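Local coordinates for protein phytochrome Response Regulator RcpA (Tolypothrix sp. PCC 7601, PDB 1K68) that probably relays signals from a cyanobacterial phytochrome as a CheY-like response regulator that is phosphorylated on an aspartate and forms a homodimer, at residues S115-L118 / S119-F122. Residues are numbered along the deposited sequence; the frame is centred on the assembly and turned at random.
Sequences SANL and SQLF
In Asn117 chi1 is near trans (176°), which swings CG away from the residue's own N and sets OD1 against the start of helix 118-135, 2.8 Å from Gln120 N. The donor lies in the plane of the side-chain carbonyl, on a lone pair, in a capping hydrogen bond (N-H...O 145°) from Asn117 at the N-cap position. OD1 also lies 3.0 Å from Ser119 N. The main chain of the same residue starts the helical pattern: Asn117 O accepts from Leu121 N at 2.9 Å in a nearly straight bond, and a further, weak bond reaches it from Gln120 N. The next such bond of the helix runs from Phe122 N to Leu118 O, 2.8 Å. Gln120, with chi1 at -90° and its chain extended beyond CG, lays its amide alongside Asn117, NE2 3.8 Å from Asn117 CB. Ser115 closes over the turn from the preceding loop, its OG 3.6 Å from Gln120 CB. Leu118, Leu121 and Phe122 all pack on Leu17 of helix 12-23, and Leu118 and Phe122 also meet Pro81 of the second subunit, so this turn belongs to the dimer interface. Chemically, the cap supplies a side-chain acceptor to a first-turn N-H whose main-chain bond to Asn117 O is weak, and its carbonyl dipole probably offsets part of the positive end of the helix dipole.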
loop_
_atom_site.group_PDB
_atom_site.type_symbol
_atom_site.label_atom_id
_atom_site.label_comp_id
_atom_site.label_asym_id
_atom_site.label_seq_id
_atom_site.Cartn_x
_atom_site.Cartn_y
_atom_site.Cartn_z
ATOM N N SER A 115 12.436 -3.685 -6.615
ATOM C CA SER A 115 12.386 -5.143 -6.469
ATOM C C SER A 115 11.144 -5.688 -7.167
ATOM O O SER A 115 10.175 -4.958 -7.402
ATOM C CB SER A 115 12.314 -5.541 -4.990
ATOM O OG SER A 115 13.257 -4.840 -4.202
ATOM N N ALA A 116 11.177 -6.977 -7.485
ATOM C CA ALA A 116 10.050 -7.639 -8.128
ATOM C C ALA A 116 9.035 -8.003 -7.040
ATOM O O ALA A 116 7.834 -8.090 -7.292
ATOM C CB ALA A 116 10.532 -8.892 -8.838
ATOM N N ASN A 117 9.544 -8.202 -5.830
ATOM C CA ASN A 117 8.744 -8.561 -4.668
ATOM C C ASN A 117 8.357 -7.310 -3.873
ATOM O O ASN A 117 9.214 -6.612 -3.337
ATOM C CB ASN A 117 9.544 -9.527 -3.791
ATOM C CG ASN A 117 8.829 -9.889 -2.509
ATOM O OD1 ASN A 117 8.898 -9.157 -1.516
ATOM N ND2 ASN A 117 8.126 -11.022 -2.521
ATOM N N LEU A 118 7.058 -7.043 -3.800
ATOM C CA LEU A 118 6.543 -5.877 -3.091
ATOM C C LEU A 118 7.141 -5.682 -1.703
ATOM O O LEU A 118 7.560 -4.576 -1.362
ATOM C CB LEU A 118 5.016 -5.959 -2.984
ATOM C CG LEU A 118 4.218 -5.891 -4.292
ATOM C CD1 LEU A 118 2.764 -6.196 -4.025
ATOM C CD2 LEU A 118 4.354 -4.511 -4.911
ATOM N N SER A 119 7.192 -6.744 -0.902
ATOM C CA SER A 119 7.736 -6.622 0.446
ATOM C C SER A 119 9.209 -6.218 0.408
ATOM O O SER A 119 9.672 -5.448 1.256
ATOM C CB SER A 119 7.550 -7.933 1.225
ATOM O OG SER A 119 6.175 -8.162 1.502
ATOM N N GLN A 120 9.940 -6.728 -0.576
ATOM C CA GLN A 120 11.351 -6.379 -0.720
ATOM C C GLN A 120 11.460 -4.894 -1.049
ATOM O O GLN A 120 12.248 -4.168 -0.450
ATOM C CB GLN A 120 12.002 -7.200 -1.835
ATOM C CG GLN A 120 12.608 -8.520 -1.373
ATOM C CD GLN A 120 13.186 -9.327 -2.525
ATOM O OE1 GLN A 120 13.851 -8.781 -3.412
ATOM N NE2 GLN A 120 12.939 -10.630 -2.515
ATOM N N LEU A 121 10.650 -4.450 -2.003
ATOM C CA LEU A 121 10.653 -3.047 -2.403
ATOM C C LEU A 121 10.294 -2.187 -1.197
ATOM O O LEU A 121 10.891 -1.135 -0.971
ATOM C CB LEU A 121 9.646 -2.822 -3.528
ATOM C CG LEU A 121 9.415 -1.384 -3.994
ATOM C CD1 LEU A 121 10.712 -0.761 -4.498
ATOM C CD2 LEU A 121 8.376 -1.397 -5.089
ATOM N N PHE A 122 9.317 -2.641 -0.418
ATOM C CA PHE A 122 8.910 -1.900 0.766
ATOM C C PHE A 122 10.126 -1.730 1.677
ATOM O O PHE A 122 10.371 -0.651 2.202
ATOM C CB PHE A 122 7.807 -2.651 1.511
ATOM C CG PHE A 122 7.142 -1.843 2.596
ATOM C CD1 PHE A 122 6.055 -1.024 2.302
ATOM C CD2 PHE A 122 7.601 -1.902 3.906
ATOM C CE1 PHE A 122 5.428 -0.280 3.302
ATOM C CE2 PHE A 122 6.989 -1.162 4.915
ATOM C CZ PHE A 122 5.899 -0.348 4.611
#